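Local atomic coordinates of regulatory protein YycH-like domain-containing protein (Eubacterium rectale, PDB entry 5COZ), a protein that is of unknown function but is probably a secreted or membrane-tethered lipoprotein with a YycH-like regulatory domain. Residues V323-N328 / L343-D348; I45-N50 / I296-I301. One frame throughout, in Å; residues are numbered along the deposited sequence.

Contact 1: residues V323-N328 / L343-D348; sequences VYYYQN and LYDVYD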
ATOM      1  N   VAL A 323      -3.121  11.050  -7.331  1.00  5.49           N
ATOM      2  CA  VAL A 323      -2.819  10.700  -8.710  1.00  5.63           C
ATOM      3  C   VAL A 323      -1.398  10.175  -8.742  1.00  7.27           C
ATOM      4  O   VAL A 323      -0.457  10.887  -8.416  1.00  7.62           O
ATOM      5  CB  VAL A 323      -2.994  11.886  -9.698  1.00  7.59           C
ATOM      6  CG1 VAL A 323      -2.673  11.456 -11.138  1.00  9.27           C
ATOM      7  CG2 VAL A 323      -4.411  12.438  -9.611  1.00  7.83           C
ATOM      8  N   TYR A 324      -1.251   8.908  -9.153  1.00  6.07           N
ATOM      9  CA  TYR A 324       0.053   8.275  -9.287  1.00  5.37           C
ATOM     10  C   TYR A 324       0.417   8.320 -10.747  1.00  7.51           C
ATOM     11  O   TYR A 324      -0.438   8.013 -11.599  1.00  7.49           O
ATOM     12  CB  TYR A 324      -0.000   6.818  -8.791  1.00  5.76           C
ATOM     13  CG  TYR A 324      -0.426   6.694  -7.343  1.00  5.40           C
ATOM     14  CD1 TYR A 324      -1.768   6.516  -7.004  1.00  5.46           C
ATOM     15  CD2 TYR A 324       0.519   6.629  -6.321  1.00  6.33           C
ATOM     16  CE1 TYR A 324      -2.164   6.321  -5.676  1.00  6.83           C
ATOM     17  CE2 TYR A 324       0.133   6.446  -4.991  1.00  6.09           C
ATOM     18  CZ  TYR A 324      -1.201   6.253  -4.680  1.00  6.90           C
ATOM     19  OH  TYR A 324      -1.592   6.096  -3.372  1.00  7.97           O
ATOM     20  N   TYR A 325       1.668   8.740 -11.050  1.00  5.59           N
ATOM     21  CA  TYR A 325       2.076   8.817 -12.436  1.00  5.27           C
ATOM     22  C   TYR A 325       3.545   8.519 -12.573  1.00  7.52           C
ATOM     23  O   TYR A 325       4.283   8.597 -11.603  1.00  8.71           O
ATOM     24  CB  TYR A 325       1.729  10.218 -13.021  1.00  7.08           C
ATOM     25  CG  TYR A 325       2.551  11.354 -12.442  1.00  6.80           C
ATOM     26  CD1 TYR A 325       2.160  12.003 -11.275  1.00  7.49           C
ATOM     27  CD2 TYR A 325       3.692  11.822 -13.099  1.00  7.75           C
ATOM     28  CE1 TYR A 325       2.901  13.072 -10.757  1.00  6.47           C
ATOM     29  CE2 TYR A 325       4.442  12.877 -12.588  1.00  8.23           C
ATOM     30  CZ  TYR A 325       4.049  13.490 -11.411  1.00  8.76           C
ATOM     31  OH  TYR A 325       4.795  14.556 -10.925  1.00 12.53           O
ATOM     32  N   TYR A 326       3.977   8.241 -13.806  1.00  6.11           N
ATOM     33  CA  TYR A 326       5.382   8.045 -14.118  1.00  5.70           C
ATOM     34  C   TYR A 326       5.901   9.198 -14.944  1.00  8.29           C
ATOM     35  O   TYR A 326       5.166   9.725 -15.773  1.00  8.00           O
ATOM     36  CB  TYR A 326       5.581   6.763 -14.963  1.00  6.71           C
ATOM     37  CG  TYR A 326       5.193   5.500 -14.262  1.00  7.54           C
ATOM     38  CD1 TYR A 326       5.982   4.978 -13.237  1.00  8.60           C
ATOM     39  CD2 TYR A 326       4.071   4.775 -14.664  1.00  7.79           C
ATOM     40  CE1 TYR A 326       5.643   3.789 -12.602  1.00  7.74           C
ATOM     41  CE2 TYR A 326       3.712   3.582 -14.025  1.00  8.97           C
ATOM     42  CZ  TYR A 326       4.513   3.088 -13.003  1.00 11.51           C
ATOM     43  OH  TYR A 326       4.178   1.919 -12.346  1.00 11.36           O
ATOM     44  N   GLN A 327       7.158   9.575 -14.734  1.00  7.33           N
ATOM     45  CA  GLN A 327       7.802  10.532 -15.616  1.00  7.49           C
ATOM     46  C   GLN A 327       9.122   9.944 -16.066  1.00 10.32           C
ATOM     47  O   GLN A 327       9.907   9.468 -15.252  1.00  9.67           O
ATOM     48  CB  GLN A 327       7.994  11.910 -14.981  1.00  9.47           C
ATOM     49  CG  GLN A 327       8.572  12.918 -15.979  1.00  9.30           C
ATOM     50  CD  GLN A 327       8.524  14.335 -15.457  1.00 12.94           C
ATOM     51  OE1 GLN A 327       8.827  14.595 -14.288  1.00 12.96           O
ATOM     52  NE2 GLN A 327       8.105  15.256 -16.310  1.00 12.92           N
ATOM     53  N   ASN A 328       9.373  10.044 -17.362  1.00  7.64           N
ATOM     54  CA  ASN A 328      10.569   9.487 -17.994  1.00  7.98           C
ATOM     55  C   ASN A 328      11.663  10.549 -17.960  1.00 10.92           C
ATOM     56  O   ASN A 328      11.792  11.366 -18.878  1.00 11.09           O
ATOM     57  CB  ASN A 328      10.188   9.071 -19.415  1.00  9.18           C
ATOM     58  CG  ASN A 328      11.133   8.103 -20.031  1.00 14.40           C
ATOM     59  OD1 ASN A 328      12.028   7.552 -19.358  1.00 11.52           O
ATOM     60  ND2 ASN A 328      10.967   7.875 -21.344  1.00 12.70           N
ATOM     61  N   LEU A 343       5.985   8.817  -9.426  1.00  6.62           N
ATOM     62  CA  LEU A 343       5.704  10.057  -8.728  1.00  6.32           C
ATOM     63  C   LEU A 343       4.220  10.122  -8.370  1.00  7.20           C
ATOM     64  O   LEU A 343       3.445   9.222  -8.725  1.00  7.39           O
ATOM     65  CB  LEU A 343       6.103  11.216  -9.638  1.00  6.72           C
ATOM     66  CG  LEU A 343       7.599  11.266 -10.026  1.00  9.12           C
ATOM     67  CD1 LEU A 343       7.831  12.264 -11.143  1.00 11.09           C
ATOM     68  CD2 LEU A 343       8.475  11.631  -8.819  1.00  9.87           C
ATOM     69  N   TYR A 344       3.824  11.166  -7.624  1.00  6.87           N
ATOM     70  CA  TYR A 344       2.418  11.266  -7.262  1.00  5.88           C
ATOM     71  C   TYR A 344       2.085  12.706  -6.910  1.00  8.66           C
ATOM     72  O   TYR A 344       2.964  13.505  -6.555  1.00  8.24           O
ATOM     73  CB  TYR A 344       2.080  10.305  -6.085  1.00  7.07           C
ATOM     74  CG  TYR A 344       2.703  10.746  -4.783  1.00  7.14           C
ATOM     75  CD1 TYR A 344       4.054  10.536  -4.522  1.00  9.29           C
ATOM     76  CD2 TYR A 344       1.939  11.355  -3.799  1.00  7.81           C
ATOM     77  CE1 TYR A 344       4.649  11.015  -3.350  1.00  9.87           C
ATOM     78  CE2 TYR A 344       2.509  11.787  -2.605  1.00  9.00           C
ATOM     79  CZ  TYR A 344       3.862  11.628  -2.391  1.00 13.27           C
ATOM     80  OH  TYR A 344       4.379  12.097  -1.214  1.00 18.04           O
ATOM     81  N   ASP A 345       0.777  13.010  -6.983  1.00  6.92           N
ATOM     82  CA  ASP A 345       0.207  14.278  -6.574  1.00  6.67           C
ATOM     83  C   ASP A 345      -0.974  13.985  -5.661  1.00  7.86           C
ATOM     84  O   ASP A 345      -1.593  12.921  -5.762  1.00  7.09           O
ATOM     85  CB  ASP A 345      -0.201  15.113  -7.786  1.00  8.05           C
ATOM     86  CG  ASP A 345       0.984  15.852  -8.405  1.00 10.79           C
ATOM     87  OD1 ASP A 345       1.698  16.579  -7.659  1.00 14.71           O
ATOM     88  OD2 ASP A 345       1.194  15.721  -9.639  1.00 11.78           O
ATOM     89  N   VAL A 346      -1.278  14.914  -4.753  1.00  6.67           N
ATOM     90  CA  VAL A 346      -2.345  14.721  -3.775  1.00  5.51           C
ATOM     91  C   VAL A 346      -3.236  15.939  -3.746  1.00  7.04           C
ATOM     92  O   VAL A 346      -2.730  17.059  -3.698  1.00  8.09           O
ATOM     93  CB  VAL A 346      -1.791  14.441  -2.351  1.00  8.76           C
ATOM     94  CG1 VAL A 346      -2.927  14.081  -1.390  1.00  8.31           C
ATOM     95  CG2 VAL A 346      -0.760  13.319  -2.348  1.00  7.96           C
ATOM     96  N   TYR A 347      -4.543  15.712  -3.749  1.00  6.17           N
ATOM     97  CA  TYR A 347      -5.544  16.768  -3.687  1.00  6.13           C
ATOM     98  C   TYR A 347      -6.448  16.584  -2.500  1.00  6.75           C
ATOM     99  O   TYR A 347      -6.891  15.469  -2.248  1.00  7.61           O
ATOM    100  CB  TYR A 347      -6.412  16.727  -4.963  1.00  7.47           C
ATOM    101  CG  TYR A 347      -5.655  17.112  -6.204  1.00  6.86           C
ATOM    102  CD1 TYR A 347      -4.852  16.187  -6.875  1.00  7.62           C
ATOM    103  CD2 TYR A 347      -5.788  18.384  -6.754  1.00  8.72           C
ATOM    104  CE1 TYR A 347      -4.121  16.561  -8.003  1.00  6.94           C
ATOM    105  CE2 TYR A 347      -5.079  18.759  -7.885  1.00  9.76           C
ATOM    106  CZ  TYR A 347      -4.246  17.849  -8.503  1.00 11.16           C
ATOM    107  OH  TYR A 347      -3.584  18.278  -9.619  1.00 11.00           O
ATOM    108  N   ASP A 348      -6.789  17.675  -1.829  1.00  5.37           N
ATOM    109  CA  ASP A 348      -7.858  17.642  -0.829  1.00  4.58           C
ATOM    110  C   ASP A 348      -9.131  17.184  -1.582  1.00  6.47           C
ATOM    111  O   ASP A 348      -9.486  17.783  -2.614  1.00  7.42           O
ATOM    112  CB  ASP A 348      -7.998  19.046  -0.222  1.00  5.71           C
ATOM    113  CG  ASP A 348      -9.116  19.238   0.787  1.00 10.63           C
ATOM    114  OD1 ASP A 348     -10.209  18.642   0.590  1.00  9.42           O
ATOM    115  OD2 ASP A 348      -8.928  20.049   1.727  1.00 13.41           O
TER
HETATM  116  O   HOH W   1       4.467  15.442  -8.245  1.00 22.19           O
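Tyr325 sets its CG between the backbone N and the carbonyl carbon (chi1 69°), which carries CG toward Leu343. The two residues meet in the beta hairpin of strands 314-330 and 338-348, on the face that also carries Val323 and Asp345. CB of Leu343 sits over one face of the Tyr325 ring, 3.8 Å from the centroid and offset toward the rim, a CH-pi contact. CD1 of Leu343 reaches CE2 of Tyr325 at 3.7 Å. Backbone bonds pair Val323 with Asp345 and Tyr325 with Leu343, two for each pair. Between them lies the non-hydrogen-bonded pair Tyr324 and Tyr344, where CD2 of Tyr324 packs on CB of Tyr344 at 4.0 Å. Asp345 brings OD2 to 3.3 Å from CE1 of Tyr325, its carboxylate turned 21° from the ring plane. That OD2 also forms a salt bridge with Lys286 of helix 276-288. An alanine in place of Tyr325 would probably leave CB of Leu343 without its aromatic cover and open a gap beside the Asp345 carboxylate. At the ring edge, one water lies in plane, 2.8 Å from Tyr325 OH, and donates to Tyr344 O.

Contact 2: residues I45-N50 / I296-I301; sequences IDSEIN and IEVSEI
Strands 43-50 and 295-311 pair in parallel in the mixed sheet, with a beta bulge where the register shifts by one between Ile45 with Val298 and Glu48 with Glu300. The extra residue is on the 45-50 side. On the other side of strand 295-311, Ser299 and Glu300 form a classic bulge opposite Tyr324. Backbone bonds continue on both sides of the shift: Asp46 N donates to Val298 O, and Glu48 N to Ser299 O. Glu48 O is gripped twice. Ile301 N donates to Glu48 O at 2.9 Å. Ser47 OG donates to Glu48 O from the opposite face of the carbonyl plane. Ser47 holds OG anti to its own backbone N (chi1 -175°), beside the carbonyl carbon, which carries OG toward Glu48 O of its own strand.

One face of the pair is apolar. Ile45 lies beside Val298, and Ile49 beside Ile301, each pair pointing the same way. CD1 of Ile49 meets CD1 of Ile301 at 3.9 Å. Leu280 of helix 276-288 packs on Ile45 and Ile301.

The face of Glu48 and Glu300 is acidic. OE1 of Glu48 and OE1 of Glu300 are 4.3 Å apart. One water bridges them, 2.7 Å from Glu48 OE1. Asn50 ND2 donates to Glu300 OE2 at 2.7 Å, with the acceptor in the amide plane. The amide and carboxylate planes are 83° apart, and the donor stands above the carboxylate. Separately, a water joins Asp46 OD2 to Glu297 OE2.

Lys186 and Arg155 pair with Glu48, Lys36 with Asp46 and Arg227 with Glu300 OE2, and these cations would probably offset the repulsion between the carboxylates. The acidic groups are thus likely to depend on cations and bound water, while the face of Ile45, Val298, Ile49 and Ile301 rests on packing.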
ATOM      1  N   ILE A  45      -2.469   8.717 -20.506  1.00  9.52           N
ATOM      2  CA  ILE A  45      -3.204   8.221 -19.343  1.00  8.50           C
ATOM      3  C   ILE A  45      -3.464   6.739 -19.572  1.00 11.42           C
ATOM      4  O   ILE A  45      -4.068   6.380 -20.577  1.00 12.12           O
ATOM      5  CB  ILE A  45      -4.526   8.999 -19.128  1.00 10.49           C
ATOM      6  CG1 ILE A  45      -4.236  10.516 -18.901  1.00 11.76           C
ATOM      7  CG2 ILE A  45      -5.309   8.381 -17.945  1.00 12.53           C
ATOM      8  CD1 ILE A  45      -5.468  11.353 -18.853  1.00 16.82           C
ATOM      9  N   ASP A  46      -3.016   5.865 -18.667  1.00  9.50           N
ATOM     10  CA  ASP A  46      -3.319   4.419 -18.744  1.00 10.21           C
ATOM     11  C   ASP A  46      -3.457   4.003 -17.299  1.00 11.49           C
ATOM     12  O   ASP A  46      -2.511   3.505 -16.665  1.00 11.11           O
ATOM     13  CB  ASP A  46      -2.225   3.662 -19.504  1.00 11.75           C
ATOM     14  CG  ASP A  46      -2.573   2.220 -19.805  1.00 23.07           C
ATOM     15  OD1 ASP A  46      -3.644   1.761 -19.362  1.00 21.31           O
ATOM     16  OD2 ASP A  46      -1.769   1.550 -20.482  1.00 31.57           O
ATOM     17  N   SER A  47      -4.647   4.265 -16.770  1.00  9.47           N
ATOM     18  CA  SER A  47      -4.841   4.323 -15.345  1.00  8.95           C
ATOM     19  C   SER A  47      -5.939   3.504 -14.751  1.00 10.49           C
ATOM     20  O   SER A  47      -7.029   3.426 -15.294  1.00  9.61           O
ATOM     21  CB  SER A  47      -5.127   5.791 -15.024  1.00 10.03           C
ATOM     22  OG  SER A  47      -5.244   6.125 -13.649  1.00 12.61           O
ATOM     23  N   GLU A  48      -5.658   2.961 -13.566  1.00  8.59           N
ATOM     24  CA  GLU A  48      -6.667   2.364 -12.717  1.00  8.77           C
ATOM     25  C   GLU A  48      -7.418   3.515 -12.054  1.00 10.89           C
ATOM     26  O   GLU A  48      -6.841   4.592 -11.824  1.00  9.86           O
ATOM     27  CB  GLU A  48      -6.020   1.490 -11.632  1.00  9.81           C
ATOM     28  CG  GLU A  48      -5.477   0.170 -12.141  1.00 14.67           C
ATOM     29  CD  GLU A  48      -5.090  -0.755 -11.004  1.00 19.46           C
ATOM     30  OE1 GLU A  48      -4.060  -0.477 -10.349  1.00 17.39           O
ATOM     31  OE2 GLU A  48      -5.859  -1.701 -10.714  1.00 16.29           O
ATOM     32  N   ILE A  49      -8.696   3.302 -11.753  1.00  7.95           N
ATOM     33  CA  ILE A  49      -9.529   4.215 -10.983  1.00  6.69           C
ATOM     34  C   ILE A  49      -9.935   3.453  -9.745  1.00  8.67           C
ATOM     35  O   ILE A  49     -10.545   2.392  -9.871  1.00  9.14           O
ATOM     36  CB  ILE A  49     -10.763   4.704 -11.776  1.00  8.98           C
ATOM     37  CG1 ILE A  49     -10.370   5.324 -13.151  1.00  9.64           C
ATOM     38  CG2 ILE A  49     -11.632   5.658 -10.928  1.00 10.53           C
ATOM     39  CD1 ILE A  49      -9.550   6.628 -13.055  1.00 13.14           C
ATOM     40  N   ASN A  50      -9.552   3.945  -8.568  1.00  7.31           N
ATOM     41  CA  ASN A  50      -9.848   3.222  -7.321  1.00  6.94           C
ATOM     42  C   ASN A  50     -10.668   4.040  -6.369  1.00  8.41           C
ATOM     43  O   ASN A  50     -10.184   5.046  -5.799  1.00  6.70           O
ATOM     44  CB  ASN A  50      -8.546   2.831  -6.630  1.00  6.52           C
ATOM     45  CG  ASN A  50      -7.901   1.609  -7.211  1.00 11.59           C
ATOM     46  OD1 ASN A  50      -8.591   0.628  -7.520  1.00 10.29           O
ATOM     47  ND2 ASN A  50      -6.561   1.604  -7.273  1.00  9.68           N
ATOM     48  N   ILE A 296       5.217  11.800 -19.636  1.00  8.20           N
ATOM     49  CA  ILE A 296       4.453  11.382 -18.472  1.00  7.74           C
ATOM     50  C   ILE A 296       3.380  10.371 -18.824  1.00 10.02           C
ATOM     51  O   ILE A 296       2.751  10.486 -19.874  1.00  9.13           O
ATOM     52  CB  ILE A 296       3.835  12.644 -17.781  1.00 10.62           C
ATOM     53  CG1 ILE A 296       4.947  13.465 -17.092  1.00 11.99           C
ATOM     54  CG2 ILE A 296       2.729  12.251 -16.746  1.00 11.83           C
ATOM     55  CD1 ILE A 296       4.547  14.925 -16.687  1.00 16.94           C
ATOM     56  N   GLU A 297       3.130   9.418 -17.903  1.00  7.51           N
ATOM     57  CA  GLU A 297       2.037   8.466 -18.010  1.00  7.66           C
ATOM     58  C   GLU A 297       1.336   8.401 -16.662  1.00  8.28           C
ATOM     59  O   GLU A 297       1.957   8.010 -15.670  1.00  8.28           O
ATOM     60  CB  GLU A 297       2.533   7.085 -18.436  1.00  8.97           C
ATOM     61  CG  GLU A 297       1.384   6.099 -18.578  1.00 11.74           C
ATOM     62  CD  GLU A 297       1.848   4.774 -19.135  1.00 20.03           C
ATOM     63  OE1 GLU A 297       2.305   4.761 -20.299  1.00 21.95           O
ATOM     64  OE2 GLU A 297       1.874   3.787 -18.367  1.00 19.60           O
ATOM     65  N   VAL A 298       0.047   8.754 -16.624  1.00  7.35           N
ATOM     66  CA  VAL A 298      -0.768   8.676 -15.398  1.00  6.91           C
ATOM     67  C   VAL A 298      -1.195   7.218 -15.229  1.00 10.85           C
ATOM     68  O   VAL A 298      -1.731   6.634 -16.176  1.00  9.84           O
ATOM     69  CB  VAL A 298      -1.988   9.631 -15.481  1.00  9.72           C
ATOM     70  CG1 VAL A 298      -2.934   9.418 -14.277  1.00  9.15           C
ATOM     71  CG2 VAL A 298      -1.520  11.085 -15.544  1.00 10.33           C
ATOM     72  N   SER A 299      -0.950   6.624 -14.040  1.00  7.86           N
ATOM     73  CA  SER A 299      -1.197   5.202 -13.829  1.00  6.67           C
ATOM     74  C   SER A 299      -2.343   4.876 -12.860  1.00  7.85           C
ATOM     75  O   SER A 299      -2.851   3.751 -12.894  1.00  7.80           O
ATOM     76  CB  SER A 299       0.084   4.538 -13.324  1.00 10.22           C
ATOM     77  OG  SER A 299       0.342   4.895 -11.970  1.00 13.30           O
ATOM     78  N   GLU A 300      -2.688   5.797 -11.939  1.00  7.12           N
ATOM     79  CA  GLU A 300      -3.754   5.489 -10.996  1.00  6.86           C
ATOM     80  C   GLU A 300      -4.342   6.769 -10.415  1.00  7.65           C
ATOM     81  O   GLU A 300      -3.603   7.718 -10.118  1.00  7.30           O
ATOM     82  CB  GLU A 300      -3.195   4.608  -9.862  1.00  7.80           C
ATOM     83  CG  GLU A 300      -4.220   4.246  -8.814  1.00  7.76           C
ATOM     84  CD  GLU A 300      -3.748   3.377  -7.671  1.00 13.88           C
ATOM     85  OE1 GLU A 300      -2.676   2.741  -7.770  1.00 14.96           O
ATOM     86  OE2 GLU A 300      -4.508   3.294  -6.689  1.00 13.37           O
ATOM     87  N   ILE A 301      -5.676   6.775 -10.228  1.00  6.45           N
ATOM     88  CA  ILE A 301      -6.364   7.838  -9.510  1.00  5.78           C
ATOM     89  C   ILE A 301      -7.095   7.117  -8.382  1.00  7.84           C
ATOM     90  O   ILE A 301      -7.864   6.183  -8.653  1.00  7.51           O
ATOM     91  CB  ILE A 301      -7.301   8.672 -10.392  1.00  8.49           C
ATOM     92  CG1 ILE A 301      -6.538   9.279 -11.568  1.00  9.39           C
ATOM     93  CG2 ILE A 301      -8.029   9.752  -9.537  1.00  8.37           C
ATOM     94  CD1 ILE A 301      -7.532   9.918 -12.647  1.00 14.19           C
TER
HETATM   95  O   HOH W   2       0.224   3.246 -16.286  1.00 13.79           O
HETATM   96  O   HOH W   3       0.871   1.405 -19.583  1.00 26.34           O
HETATM   97  O   HOH W   4      -2.069   0.956 -12.299  1.00 32.55           O
HETATM   98  O   HOH W   5      -1.932   1.040  -9.641  1.00 39.82           O

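Contact 1 and contact 2 are two pairings of one mixed sheet, separated by the pairing of 295-311 with 314-330, with centres about 9 Å apart. Those two strands follow each other in the chain, so 296-301 and 323-328 join the contacts directly. Tyr326 N lies 2.8 Å from Glu297 O, and Tyr324 N lies 2.8 Å from Glu300 O; both are probable hydrogen bonds. The second falls at the classic bulge. Val323 packs on Val298, and Tyr325 on Ile296. Helix 276-288 touches both contacts: Leu287 meets Tyr325 and Val298. Arg227 also reaches both, touching Tyr324 and pairing with Glu300. The sodium ion is bound elsewhere, at Gln208 and Asp210.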